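Local coordinates for protein endoribonuclease AbiQ (Lactococcus lactis, PDB 4GLK) that acts as the toxic endoribonuclease of a type III toxin-antitoxin system, cutting RNA until its cognate repeat RNA, AntiQ, neutralises it, at residues Arg17-Lys22 / Glu159-Leu164; Gly36-Lys41 / Tyr46-Leu51; Leu87-Met92 / Glu127-Lys132; Glu134-Lys139 / Gly146-Phe151. The protein carries 1 engineered substitution. All blocks are in the same frame, centred on the assembly; numbering follows the deposited sequence.

In the fold
Interaction 2 forms the centre of the fold, its own centre about 5 Å from that of the chain: the hairpin of strands 33-40 and 45-52 within a six-stranded antiparallel sheet. Interaction 3 lies about 7 Å from it, centre to centre, and sets helix 126-143 against the neighbouring strand 79-94; Ile-48 CD1 comes within 3.4 Å of His-89 ND1. Further along the same helix, interaction 4 adds helix 146-151, its centre about 11 Å from that of interaction 3. Interaction 1 is peripheral, about 16 Å from interaction 2 between centres, yet Glu-159 OE1 meets both Tyr-46 OH and Tyr-137 OH at 2.6 Å, a probable hydrogen bond to each. Lys-22 NZ similarly reaches Lys-150 O at 2.8 Å.

Interaction 1 (Arg17-Lys22 / Glu159-Leu164); sequences RKFESK and EAKATL
Phe-19 and Lys-161 make this contact by themselves, ring against aliphatic chain, and the evidence is chiefly of the CH-pi kind. Lys-161 CG sits over one face of the Phe-19 ring, 3.7 Å from its centroid and 20° off the normal, displaced toward the CE2 rim, where Lys-161 CG to Phe-19 CE2 measures 3.5 Å. The bend at chi2 (86°) turns the lysine along the ring, so that with chi3 extended CE comes over the opposite rim of the same face, 3.8 Å from Phe-19 CE1; the second bend, at chi4 (88°), directs only NZ. The two side chains cross at about a right angle. On the opposite face of the ring lies the CB of the preceding residue, Lys-18.

The electrostatic term is minor. Lys-161 NZ stands 5.3 Å from the Phe-19 centroid, long enough for at most a weak cation-pi attraction.

Polar bonding serves the loop rather than the interface. Lys-22 N gives a hydrogen bond to Glu-20 OE2 at 3.2 Å, using the anti lone pair of the carboxylate, while Glu-20 OE1 accepts from the backbone N of Asp-154. Tyr-15 closes the arrangement from helix 10-16, its ring edge-to-face with Phe-19 and its hydroxyl hydrogen-bonded to Lys-161 O.

Only 109 Å² is buried in this surface contact, joining an early loop and the C-terminal helix of the ToxN/AbiQ toxin fold.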
loop_
_atom_site.group_PDB
_atom_site.type_symbol
_atom_site.label_atom_id
_atom_site.label_comp_id
_atom_site.label_asym_id
_atom_site.label_seq_id
_atom_site.Cartn_x
_atom_site.Cartn_y
_atom_site.Cartn_z
ATOM N N ARG A 17 -7.984 0.689 12.399
ATOM C CA ARG A 17 -8.289 2.115 12.566
ATOM C C ARG A 17 -8.656 2.500 14.014
ATOM O O ARG A 17 -8.655 3.689 14.340
ATOM C CB ARG A 17 -9.322 2.621 11.545
ATOM C CG ARG A 17 -8.858 2.523 10.097
ATOM C CD ARG A 17 -9.781 3.224 9.122
ATOM N NE ARG A 17 -9.364 4.620 8.937
ATOM C CZ ARG A 17 -10.031 5.659 9.413
ATOM N NH1 ARG A 17 -11.171 5.496 10.059
ATOM N NH2 ARG A 17 -9.562 6.890 9.221
ATOM N N LYS A 18 -8.940 1.500 14.888
ATOM C CA LYS A 18 -9.142 1.713 16.330
ATOM C C LYS A 18 -7.837 2.251 16.954
ATOM O O LYS A 18 -7.885 3.101 17.834
ATOM C CB LYS A 18 -9.454 0.385 17.031
ATOM C CG LYS A 18 -10.927 0.071 17.193
ATOM C CD LYS A 18 -11.206 -1.434 17.151
ATOM C CE LYS A 18 -12.297 -1.742 16.131
ATOM N NZ LYS A 18 -12.837 -3.127 16.244
ATOM N N PHE A 19 -6.683 1.740 16.475
ATOM C CA PHE A 19 -5.328 2.023 16.987
ATOM C C PHE A 19 -4.493 2.948 16.100
ATOM O O PHE A 19 -3.673 3.691 16.630
ATOM C CB PHE A 19 -4.573 0.708 17.226
ATOM C CG PHE A 19 -5.404 -0.383 17.863
ATOM C CD1 PHE A 19 -5.648 -0.387 19.233
ATOM C CD2 PHE A 19 -5.940 -1.409 17.095
ATOM C CE1 PHE A 19 -6.415 -1.400 19.820
ATOM C CE2 PHE A 19 -6.720 -2.413 17.683
ATOM C CZ PHE A 19 -6.941 -2.409 19.044
ATOM N N GLU A 20 -4.707 2.921 14.763
ATOM C CA GLU A 20 -3.984 3.752 13.806
ATOM C C GLU A 20 -4.923 4.451 12.811
ATOM O O GLU A 20 -5.345 3.837 11.837
ATOM C CB GLU A 20 -2.886 2.926 13.088
ATOM C CG GLU A 20 -1.948 3.736 12.195
ATOM C CD GLU A 20 -1.283 4.932 12.856
ATOM O OE1 GLU A 20 -0.216 4.747 13.486
ATOM O OE2 GLU A 20 -1.850 6.046 12.782
ATOM N N SER A 21 -5.185 5.758 13.022
ATOM C CA SER A 21 -6.049 6.599 12.167
ATOM C C SER A 21 -5.458 6.835 10.763
ATOM O O SER A 21 -6.167 7.303 9.856
ATOM C CB SER A 21 -6.311 7.953 12.826
ATOM O OG SER A 21 -6.172 7.936 14.237
ATOM N N LYS A 22 -4.145 6.556 10.594
ATOM C CA LYS A 22 -3.463 6.739 9.320
ATOM C C LYS A 22 -3.859 5.658 8.327
ATOM O O LYS A 22 -3.674 5.835 7.117
ATOM C CB LYS A 22 -1.948 6.762 9.526
ATOM C CG LYS A 22 -1.454 8.098 10.044
ATOM C CD LYS A 22 0.021 8.037 10.381
ATOM C CE LYS A 22 0.390 9.227 11.253
ATOM N NZ LYS A 22 1.774 9.107 11.786
ATOM N N GLU A 159 1.436 -4.620 13.867
ATOM C CA GLU A 159 1.911 -6.002 13.919
ATOM C C GLU A 159 1.417 -6.701 15.181
ATOM O O GLU A 159 0.928 -7.817 15.077
ATOM C CB GLU A 159 3.440 -6.064 13.858
ATOM C CG GLU A 159 3.999 -5.852 12.462
ATOM C CD GLU A 159 5.511 -5.804 12.351
ATOM O OE1 GLU A 159 6.011 -5.527 11.240
ATOM O OE2 GLU A 159 6.200 -6.075 13.357
ATOM N N ALA A 160 1.477 -6.020 16.350
ATOM C CA ALA A 160 0.994 -6.534 17.635
ATOM C C ALA A 160 -0.501 -6.765 17.575
ATOM O O ALA A 160 -0.973 -7.805 18.037
ATOM C CB ALA A 160 1.326 -5.563 18.766
ATOM N N LYS A 161 -1.235 -5.830 16.959
ATOM C CA LYS A 161 -2.673 -5.974 16.835
ATOM C C LYS A 161 -3.126 -6.935 15.719
ATOM O O LYS A 161 -4.177 -7.549 15.862
ATOM C CB LYS A 161 -3.395 -4.626 16.898
ATOM C CG LYS A 161 -3.801 -4.278 18.334
ATOM C CD LYS A 161 -2.729 -3.568 19.153
ATOM C CE LYS A 161 -3.214 -3.254 20.551
ATOM N NZ LYS A 161 -2.977 -4.373 21.503
ATOM N N ALA A 162 -2.282 -7.162 14.681
ATOM C CA ALA A 162 -2.574 -8.122 13.609
ATOM C C ALA A 162 -2.540 -9.555 14.143
ATOM O O ALA A 162 -3.417 -10.349 13.805
ATOM C CB ALA A 162 -1.578 -7.971 12.470
ATOM N N THR A 163 -1.558 -9.885 15.000
ATOM C CA THR A 163 -1.457 -11.237 15.562
ATOM C C THR A 163 -2.608 -11.502 16.530
ATOM O O THR A 163 -3.107 -12.618 16.578
ATOM C CB THR A 163 -0.027 -11.629 16.043
ATOM O OG1 THR A 163 -0.072 -12.346 17.295
ATOM C CG2 THR A 163 0.893 -10.452 16.170
ATOM N N LEU A 164 -3.042 -10.451 17.256
ATOM C CA LEU A 164 -4.163 -10.448 18.204
ATOM C C LEU A 164 -5.480 -10.705 17.488
ATOM O O LEU A 164 -6.309 -11.421 18.022
ATOM C CB LEU A 164 -4.238 -9.076 18.887
ATOM C CG LEU A 164 -3.864 -8.969 20.357
ATOM C CD1 LEU A 164 -2.476 -9.466 20.633
ATOM C CD2 LEU A 164 -4.058 -7.570 20.848
#

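Interaction 2 (Gly36-Lys41 / Tyr46-Leu51); sequences GVVLKK and YFIPLL. Engineered in segment 46-51: Leu-51 (natural residue Ser).
Val-38 and Ile-48 interlock through their branches: the CG1 and CG2 methyls of Val-38 straddle the end of Ile-48, with Val-38 CG2 3.5 Å from Ile-48 CG1 and Val-38 CG1 3.6 Å from Ile-48 CD1. Chi1 of -58° puts Val-38 CG2 between its own backbone N and carbonyl carbon, from where it also touches Tyr-46 O. Another hollow is made by Gly-36. Having no side chain, it lets the Phe-47 ring lie against its backbone, Phe-47 CD1 3.3 Å from Gly-36 CA, in space that a CB would occupy. Val-37 CG2 extends this surface to Phe-47 CZ.

The segments belong to the beta hairpin of strands 33-40 and 45-52, inside the antiparallel sheet, but the first strand turns a corner at Val-38 after the cis peptide bond preceding Val-37. Two backbone bonds span the irregular pairing. Val-38 N reaches Tyr-46 O at 3.2 Å, almost straight at 175°, and Tyr-46 N reaches Leu-39 O at 3.0 Å with a more bent angle of 148°.

Leu-39 CB and Tyr-46 CB abut at 3.8 Å, and Leu-39 O lies at the edge of the tyrosine ring. Beyond them, Tyr-46 OH is hydrogen-bonded to Glu-159 OE1 of helix 155-166.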
loop_
_atom_site.group_PDB
_atom_site.type_symbol
_atom_site.label_atom_id
_atom_site.label_comp_id
_atom_site.label_asym_id
_atom_site.label_seq_id
_atom_site.Cartn_x
_atom_site.Cartn_y
_atom_site.Cartn_z
ATOM N N GLY A 36 0.477 -6.194 -2.892
ATOM C CA GLY A 36 1.403 -6.959 -2.074
ATOM C C GLY A 36 1.788 -8.298 -2.651
ATOM O O GLY A 36 1.228 -8.716 -3.670
ATOM N N VAL A 37 2.728 -9.009 -1.997
ATOM C CA VAL A 37 3.458 -8.609 -0.776
ATOM C C VAL A 37 4.666 -7.759 -1.182
ATOM O O VAL A 37 5.415 -8.116 -2.089
ATOM C CB VAL A 37 3.882 -9.831 0.083
ATOM C CG1 VAL A 37 4.502 -9.403 1.404
ATOM C CG2 VAL A 37 2.699 -10.765 0.326
ATOM N N VAL A 38 4.809 -6.615 -0.525
ATOM C CA VAL A 38 5.874 -5.659 -0.789
ATOM C C VAL A 38 7.005 -5.854 0.219
ATOM O O VAL A 38 8.136 -5.450 -0.029
ATOM C CB VAL A 38 5.309 -4.213 -0.748
ATOM C CG1 VAL A 38 4.175 -4.034 -1.760
ATOM C CG2 VAL A 38 4.855 -3.815 0.666
ATOM N N LEU A 39 6.677 -6.439 1.373
ATOM C CA LEU A 39 7.603 -6.618 2.487
ATOM C C LEU A 39 7.096 -7.780 3.342
ATOM O O LEU A 39 5.967 -7.752 3.842
ATOM C CB LEU A 39 7.636 -5.321 3.346
ATOM C CG LEU A 39 8.974 -4.658 3.763
ATOM C CD1 LEU A 39 8.778 -3.854 5.039
ATOM C CD2 LEU A 39 10.095 -5.661 3.979
ATOM N N LYS A 40 7.905 -8.821 3.447
ATOM C CA LYS A 40 7.618 -9.993 4.253
ATOM C C LYS A 40 8.599 -9.787 5.411
ATOM O O LYS A 40 9.789 -10.104 5.290
ATOM C CB LYS A 40 7.893 -11.264 3.422
ATOM C CG LYS A 40 7.764 -12.573 4.179
ATOM C CD LYS A 40 8.986 -13.453 3.928
ATOM C CE LYS A 40 9.234 -14.497 4.997
ATOM N NZ LYS A 40 8.144 -15.509 5.070
ATOM N N LYS A 41 8.133 -9.120 6.475
ATOM C CA LYS A 41 9.021 -8.760 7.574
ATOM C C LYS A 41 8.535 -9.154 8.979
ATOM O O LYS A 41 8.220 -8.263 9.774
ATOM C CB LYS A 41 9.408 -7.266 7.490
ATOM N N TYR A 46 3.028 -7.392 4.197
ATOM C CA TYR A 46 2.705 -5.977 4.073
ATOM C C TYR A 46 2.122 -5.627 2.732
ATOM O O TYR A 46 2.614 -6.054 1.691
ATOM C CB TYR A 46 3.946 -5.137 4.349
ATOM C CG TYR A 46 4.103 -4.823 5.814
ATOM C CD1 TYR A 46 4.711 -5.727 6.683
ATOM C CD2 TYR A 46 3.592 -3.643 6.348
ATOM C CE1 TYR A 46 4.850 -5.443 8.039
ATOM C CE2 TYR A 46 3.725 -3.348 7.700
ATOM C CZ TYR A 46 4.355 -4.249 8.540
ATOM O OH TYR A 46 4.426 -3.950 9.867
ATOM N N PHE A 47 1.053 -4.849 2.776
ATOM C CA PHE A 47 0.312 -4.404 1.610
ATOM C C PHE A 47 0.237 -2.885 1.581
ATOM O O PHE A 47 -0.051 -2.286 2.601
ATOM C CB PHE A 47 -1.082 -5.062 1.613
ATOM C CG PHE A 47 -0.953 -6.570 1.507
ATOM C CD1 PHE A 47 -0.932 -7.195 0.268
ATOM C CD2 PHE A 47 -0.752 -7.350 2.643
ATOM C CE1 PHE A 47 -0.713 -8.569 0.160
ATOM C CE2 PHE A 47 -0.555 -8.729 2.535
ATOM C CZ PHE A 47 -0.550 -9.329 1.294
ATOM N N ILE A 48 0.534 -2.272 0.415
ATOM C CA ILE A 48 0.524 -0.820 0.192
ATOM C C ILE A 48 -0.795 -0.390 -0.465
ATOM O O ILE A 48 -1.179 -0.956 -1.504
ATOM C CB ILE A 48 1.725 -0.366 -0.678
ATOM C CG1 ILE A 48 3.066 -0.867 -0.119
ATOM C CG2 ILE A 48 1.775 1.158 -0.821
ATOM C CD1 ILE A 48 4.265 -0.549 -0.995
ATOM N N PRO A 49 -1.471 0.649 0.065
ATOM C CA PRO A 49 -2.652 1.156 -0.646
ATOM C C PRO A 49 -2.203 1.945 -1.886
ATOM O O PRO A 49 -1.173 2.593 -1.877
ATOM C CB PRO A 49 -3.358 2.022 0.394
ATOM C CG PRO A 49 -2.262 2.466 1.326
ATOM C CD PRO A 49 -1.150 1.462 1.258
ATOM N N LEU A 50 -2.955 1.816 -2.968
ATOM C CA LEU A 50 -2.683 2.444 -4.253
ATOM C C LEU A 50 -3.741 3.520 -4.491
ATOM O O LEU A 50 -4.936 3.256 -4.281
ATOM C CB LEU A 50 -2.760 1.346 -5.350
ATOM C CG LEU A 50 -2.679 1.765 -6.839
ATOM C CD1 LEU A 50 -1.784 0.813 -7.631
ATOM C CD2 LEU A 50 -4.080 1.744 -7.480
ATOM N N LEU A 51 -3.303 4.728 -4.907
ATOM C CA LEU A 51 -4.190 5.830 -5.295
ATOM C C LEU A 51 -4.018 6.101 -6.791
ATOM O O LEU A 51 -2.884 6.247 -7.247
ATOM C CB LEU A 51 -3.906 7.129 -4.508
ATOM C CG LEU A 51 -4.094 7.113 -2.990
ATOM C CD1 LEU A 51 -3.918 8.520 -2.422
ATOM C CD2 LEU A 51 -5.475 6.568 -2.586
#

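Interaction 3 (Leu87-Met92 / Glu127-Lys132); sequences LLHHNM and EKIENK
With CG anti to its carbonyl carbon (chi1 -62°), His-89 presents a ring face to Lys-132, whose nearly extended start, CG anti to the backbone N, lays CD over the imidazole. Lys-132 CD lies 3.5 Å from the ring centroid and 22° off the normal, a CH-pi contact over the CD2-NE2 side; the bend at chi3 (-89°) then leads CE and NZ onward. The nearest pair is Lys-132 CD and His-89 CD2 at 3.3 Å, and the two side chains run roughly at right angles.

A different part of the ring meets the helix backbone: Ile-129 O lies at the ring edge, near its plane, 3.6 Å from His-89 CE1. Beside it the contact becomes wholly apolar, as Leu-87 CD1 packs on Ile-129 CD1 at 3.8 Å. The pairing fastens helix 126-143 over strand 79-94, with His-89 in the short 3-10 turn that interrupts the strand.

Both imidazole nitrogens have hydrogen-bond partners, NE2 with Thr-72 OG1 and ND1 with Ser-133 OG, so the ring's rotation is fixed from two sides. Ser-133 OG is also hydrogen-bonded to Ile-129 O. Lys-132 NZ passes beyond the ring to the carbonyls of Ser-68 and Val-71. The lysine therefore divides its labour, offering its methylenes to the imidazole face while those carbonyls take its ammonium.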
loop_
_atom_site.group_PDB
_atom_site.type_symbol
_atom_site.label_atom_id
_atom_site.label_comp_id
_atom_site.label_asym_id
_atom_site.label_seq_id
_atom_site.Cartn_x
_atom_site.Cartn_y
_atom_site.Cartn_z
ATOM N N LEU A 87 1.788 4.772 -4.920
ATOM C CA LEU A 87 1.890 3.808 -3.848
ATOM C C LEU A 87 2.261 4.582 -2.624
ATOM O O LEU A 87 3.240 5.322 -2.632
ATOM C CB LEU A 87 2.965 2.773 -4.123
ATOM C CG LEU A 87 2.655 1.713 -5.103
ATOM C CD1 LEU A 87 3.899 0.914 -5.331
ATOM C CD2 LEU A 87 1.527 0.817 -4.597
ATOM N N LEU A 88 1.483 4.420 -1.569
ATOM C CA LEU A 88 1.693 5.146 -0.325
ATOM C C LEU A 88 2.352 4.238 0.718
ATOM O O LEU A 88 1.672 3.715 1.583
ATOM C CB LEU A 88 0.318 5.639 0.149
ATOM C CG LEU A 88 -0.165 7.015 -0.350
ATOM C CD1 LEU A 88 -0.338 7.056 -1.848
ATOM C CD2 LEU A 88 -1.479 7.378 0.315
ATOM N N HIS A 89 3.675 4.009 0.598
ATOM C CA HIS A 89 4.491 3.163 1.502
ATOM C C HIS A 89 4.278 3.469 2.978
ATOM O O HIS A 89 4.230 2.544 3.794
ATOM C CB HIS A 89 5.990 3.285 1.174
ATOM C CG HIS A 89 6.364 2.836 -0.199
ATOM N ND1 HIS A 89 6.829 1.553 -0.436
ATOM C CD2 HIS A 89 6.348 3.514 -1.365
ATOM C CE1 HIS A 89 7.077 1.494 -1.736
ATOM N NE2 HIS A 89 6.811 2.644 -2.333
ATOM N N HIS A 90 4.143 4.767 3.318
ATOM C CA HIS A 90 3.900 5.236 4.681
ATOM C C HIS A 90 2.583 4.743 5.269
ATOM O O HIS A 90 2.438 4.725 6.486
ATOM C CB HIS A 90 4.003 6.767 4.768
ATOM C CG HIS A 90 2.978 7.532 3.985
ATOM N ND1 HIS A 90 2.961 7.516 2.601
ATOM C CD2 HIS A 90 2.035 8.399 4.419
ATOM C CE1 HIS A 90 2.000 8.348 2.241
ATOM N NE2 HIS A 90 1.416 8.908 3.295
ATOM N N ASN A 91 1.649 4.307 4.422
ATOM C CA ASN A 91 0.346 3.780 4.854
ATOM C C ASN A 91 0.206 2.272 4.640
ATOM O O ASN A 91 -0.910 1.736 4.710
ATOM C CB ASN A 91 -0.789 4.536 4.196
ATOM C CG ASN A 91 -0.890 5.952 4.677
ATOM O OD1 ASN A 91 -0.574 6.287 5.830
ATOM N ND2 ASN A 91 -1.253 6.824 3.776
ATOM N N MET A 92 1.327 1.584 4.426
ATOM C CA MET A 92 1.284 0.127 4.269
ATOM C C MET A 92 0.893 -0.524 5.608
ATOM O O MET A 92 1.086 0.073 6.678
ATOM C CB MET A 92 2.604 -0.430 3.712
ATOM C CG MET A 92 3.730 -0.341 4.682
ATOM S SD MET A 92 5.235 -1.017 4.008
ATOM C CE MET A 92 6.246 -0.973 5.500
ATOM N N GLU A 127 11.737 -4.647 -7.192
ATOM C CA GLU A 127 12.923 -4.489 -6.328
ATOM C C GLU A 127 12.907 -3.101 -5.623
ATOM O O GLU A 127 13.222 -2.992 -4.441
ATOM C CB GLU A 127 14.204 -4.639 -7.153
ATOM C CG GLU A 127 15.430 -4.850 -6.284
ATOM C CD GLU A 127 16.771 -4.956 -6.987
ATOM O OE1 GLU A 127 16.797 -5.162 -8.224
ATOM O OE2 GLU A 127 17.804 -4.821 -6.291
ATOM N N LYS A 128 12.548 -2.056 -6.360
ATOM C CA LYS A 128 12.460 -0.702 -5.823
ATOM C C LYS A 128 11.312 -0.654 -4.819
ATOM O O LYS A 128 11.482 -0.085 -3.755
ATOM C CB LYS A 128 12.195 0.277 -6.960
ATOM C CG LYS A 128 11.861 1.674 -6.532
ATOM C CD LYS A 128 11.306 2.403 -7.725
ATOM C CE LYS A 128 11.125 3.848 -7.442
ATOM N NZ LYS A 128 12.347 4.600 -7.787
ATOM N N ILE A 129 10.166 -1.285 -5.148
ATOM C CA ILE A 129 8.996 -1.328 -4.250
ATOM C C ILE A 129 9.370 -2.000 -2.953
ATOM O O ILE A 129 9.095 -1.459 -1.879
ATOM C CB ILE A 129 7.753 -1.968 -4.931
ATOM C CG1 ILE A 129 7.273 -1.065 -6.082
ATOM C CG2 ILE A 129 6.617 -2.184 -3.913
ATOM C CD1 ILE A 129 6.247 -1.661 -6.944
ATOM N N GLU A 130 10.001 -3.176 -3.052
ATOM C CA GLU A 130 10.420 -3.957 -1.885
ATOM C C GLU A 130 11.422 -3.186 -1.029
ATOM O O GLU A 130 11.203 -3.072 0.177
ATOM C CB GLU A 130 10.967 -5.330 -2.303
ATOM C CG GLU A 130 9.873 -6.299 -2.740
ATOM C CD GLU A 130 10.279 -7.687 -3.209
ATOM O OE1 GLU A 130 11.493 -8.000 -3.224
ATOM O OE2 GLU A 130 9.369 -8.470 -3.558
ATOM N N ASN A 131 12.432 -2.556 -1.668
ATOM C CA ASN A 131 13.471 -1.770 -0.975
ATOM C C ASN A 131 12.997 -0.483 -0.345
ATOM O O ASN A 131 13.387 -0.192 0.782
ATOM C CB ASN A 131 14.694 -1.557 -1.824
ATOM C CG ASN A 131 15.550 -2.793 -1.861
ATOM O OD1 ASN A 131 16.397 -2.993 -1.008
ATOM N ND2 ASN A 131 15.319 -3.668 -2.822
ATOM N N LYS A 132 12.115 0.248 -1.022
ATOM C CA LYS A 132 11.555 1.468 -0.446
ATOM C C LYS A 132 10.646 1.176 0.748
ATOM O O LYS A 132 10.593 1.976 1.670
ATOM C CB LYS A 132 10.802 2.311 -1.472
ATOM C CG LYS A 132 10.700 3.736 -0.958
ATOM C CD LYS A 132 9.523 4.465 -1.429
ATOM C CE LYS A 132 9.832 5.156 -2.705
ATOM N NZ LYS A 132 9.253 6.505 -2.731
#

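Interaction 4 (Glu134-Lys139 / Gly146-Phe151); sequences EVVYRK and GYYLKF
Tyr-148 of helix 146-151 lies against helix 126-143 where the two make a nearly perpendicular helix-helix packing, their local axes crossing at -93° and approaching to 9.0 Å. The tight part is one face of the Tyr-148 ring. Lys-139 CB sits over it, 3.7 Å from the centroid and 21° off the normal, with Lys-139 CB 3.5 Å from Tyr-148 CG. The lysine bends at chi2 (-101°), so CD follows the ring to 3.9 Å from Tyr-148 CE1 before the chain departs; its ammonium makes long, weak ion pairs with Glu-143 and Asp-145. Across the ring, on the opposite face, is Tyr-147 of the same helix.

Packing slackens toward the other rim. Val-136 CG2 approaches Tyr-148 CE2 at 4.1 Å, while Val-136 CA lies obliquely to the ring, 3.9 Å from Tyr-148 CD2. Val-136 is buried and goes on to touch His-89 of strand 79-94, whereas Val-135 is exposed.

Farther round helix 126-143, on the exposed side, Arg-138 turns from the contact to make a salt bridge one helical turn back. Its NH2 gives a 2.8 Å bond to Glu-134 OE1, meeting that oxygen on its anti side from somewhat out of the carboxylate plane. At the phenol end of Tyr-148, Val-135 CG1 stops 4.0 Å from OH.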
loop_
_atom_site.group_PDB
_atom_site.type_symbol
_atom_site.label_atom_id
_atom_site.label_comp_id
_atom_site.label_asym_id
_atom_site.label_seq_id
_atom_site.Cartn_x
_atom_site.Cartn_y
_atom_site.Cartn_z
ATOM N N GLU A 134 11.091 -1.297 2.847
ATOM C CA GLU A 134 12.106 -1.616 3.858
ATOM C C GLU A 134 12.686 -0.341 4.435
ATOM O O GLU A 134 12.778 -0.251 5.652
ATOM C CB GLU A 134 13.251 -2.441 3.248
ATOM C CG GLU A 134 13.462 -3.784 3.898
ATOM C CD GLU A 134 14.760 -4.421 3.443
ATOM O OE1 GLU A 134 15.757 -4.314 4.193
ATOM O OE2 GLU A 134 14.793 -4.992 2.328
ATOM N N VAL A 135 13.091 0.633 3.573
ATOM C CA VAL A 135 13.600 1.932 4.038
ATOM C C VAL A 135 12.520 2.588 4.932
ATOM O O VAL A 135 12.794 2.939 6.053
ATOM C CB VAL A 135 14.006 2.872 2.869
ATOM C CG1 VAL A 135 14.274 4.299 3.359
ATOM C CG2 VAL A 135 15.227 2.341 2.129
ATOM N N VAL A 136 11.302 2.698 4.458
ATOM C CA VAL A 136 10.197 3.327 5.214
ATOM C C VAL A 136 9.989 2.605 6.574
ATOM O O VAL A 136 9.875 3.262 7.615
ATOM C CB VAL A 136 8.900 3.379 4.352
ATOM C CG1 VAL A 136 7.715 3.872 5.161
ATOM C CG2 VAL A 136 9.100 4.262 3.119
ATOM N N TYR A 137 9.978 1.265 6.549
ATOM C CA TYR A 137 9.799 0.429 7.750
ATOM C C TYR A 137 10.881 0.702 8.795
ATOM O O TYR A 137 10.552 1.035 9.933
ATOM C CB TYR A 137 9.780 -1.052 7.367
ATOM C CG TYR A 137 9.431 -1.988 8.502
ATOM C CD1 TYR A 137 8.105 -2.255 8.828
ATOM C CD2 TYR A 137 10.425 -2.643 9.224
ATOM C CE1 TYR A 137 7.777 -3.145 9.848
ATOM C CE2 TYR A 137 10.107 -3.540 10.245
ATOM C CZ TYR A 137 8.782 -3.781 10.557
ATOM O OH TYR A 137 8.461 -4.656 11.562
ATOM N N ARG A 138 12.159 0.624 8.391
ATOM C CA ARG A 138 13.305 0.821 9.272
ATOM C C ARG A 138 13.396 2.247 9.804
ATOM O O ARG A 138 13.579 2.431 11.014
ATOM C CB ARG A 138 14.611 0.413 8.579
ATOM C CG ARG A 138 14.699 -1.073 8.256
ATOM C CD ARG A 138 16.086 -1.383 7.746
ATOM N NE ARG A 138 16.168 -2.648 7.008
ATOM C CZ ARG A 138 16.925 -3.675 7.371
ATOM N NH1 ARG A 138 17.629 -3.632 8.494
ATOM N NH2 ARG A 138 16.964 -4.770 6.623
ATOM N N LYS A 139 13.246 3.245 8.927
ATOM C CA LYS A 139 13.307 4.664 9.333
ATOM C C LYS A 139 12.210 5.021 10.338
ATOM O O LYS A 139 12.491 5.705 11.316
ATOM C CB LYS A 139 13.248 5.595 8.111
ATOM C CG LYS A 139 14.510 5.544 7.244
ATOM C CD LYS A 139 15.436 6.717 7.494
ATOM C CE LYS A 139 16.754 6.564 6.782
ATOM N NZ LYS A 139 17.687 7.667 7.134
ATOM N N GLY A 146 12.501 11.410 12.211
ATOM C CA GLY A 146 11.464 12.431 12.279
ATOM C C GLY A 146 10.456 12.453 11.156
ATOM O O GLY A 146 9.259 12.362 11.412
ATOM N N TYR A 147 10.934 12.577 9.910
ATOM C CA TYR A 147 10.071 12.675 8.737
ATOM C C TYR A 147 9.218 11.423 8.524
ATOM O O TYR A 147 8.018 11.528 8.284
ATOM C CB TYR A 147 10.876 13.061 7.472
ATOM C CG TYR A 147 10.029 13.154 6.215
ATOM C CD1 TYR A 147 9.418 14.346 5.851
ATOM C CD2 TYR A 147 9.837 12.043 5.396
ATOM C CE1 TYR A 147 8.639 14.437 4.700
ATOM C CE2 TYR A 147 9.037 12.112 4.259
ATOM C CZ TYR A 147 8.446 13.313 3.911
ATOM O OH TYR A 147 7.666 13.379 2.784
ATOM N N TYR A 148 9.842 10.252 8.611
ATOM C CA TYR A 148 9.166 8.979 8.398
ATOM C C TYR A 148 8.180 8.616 9.506
ATOM O O TYR A 148 7.082 8.157 9.194
ATOM C CB TYR A 148 10.186 7.859 8.182
ATOM C CG TYR A 148 10.972 7.986 6.895
ATOM C CD1 TYR A 148 12.080 8.826 6.807
ATOM C CD2 TYR A 148 10.672 7.187 5.798
ATOM C CE1 TYR A 148 12.843 8.900 5.641
ATOM C CE2 TYR A 148 11.422 7.253 4.626
ATOM C CZ TYR A 148 12.504 8.115 4.549
ATOM O OH TYR A 148 13.240 8.159 3.394
ATOM N N LEU A 149 8.566 8.807 10.785
ATOM C CA LEU A 149 7.742 8.485 11.964
ATOM C C LEU A 149 6.409 9.203 11.915
ATOM O O LEU A 149 5.377 8.578 12.137
ATOM C CB LEU A 149 8.461 8.920 13.259
ATOM C CG LEU A 149 8.826 7.874 14.315
ATOM C CD1 LEU A 149 9.395 8.568 15.526
ATOM C CD2 LEU A 149 7.606 7.053 14.763
ATOM N N LYS A 150 6.442 10.524 11.628
ATOM C CA LYS A 150 5.265 11.386 11.566
ATOM C C LYS A 150 4.271 11.078 10.437
ATOM O O LYS A 150 3.071 11.317 10.601
ATOM C CB LYS A 150 5.665 12.866 11.608
ATOM C CG LYS A 150 6.226 13.441 10.310
ATOM C CD LYS A 150 6.553 14.909 10.486
ATOM C CE LYS A 150 6.820 15.585 9.173
ATOM N NZ LYS A 150 5.564 15.800 8.415
ATOM N N PHE A 151 4.771 10.591 9.290
ATOM C CA PHE A 151 3.937 10.243 8.127
ATOM C C PHE A 151 3.485 8.811 8.116
ATOM O O PHE A 151 2.468 8.484 7.512
ATOM C CB PHE A 151 4.674 10.522 6.803
ATOM C CG PHE A 151 4.451 11.915 6.266
ATOM C CD1 PHE A 151 3.187 12.327 5.859
ATOM C CD2 PHE A 151 5.498 12.828 6.196
ATOM C CE1 PHE A 151 2.976 13.624 5.378
ATOM C CE2 PHE A 151 5.288 14.121 5.697
ATOM C CZ PHE A 151 4.025 14.512 5.302
#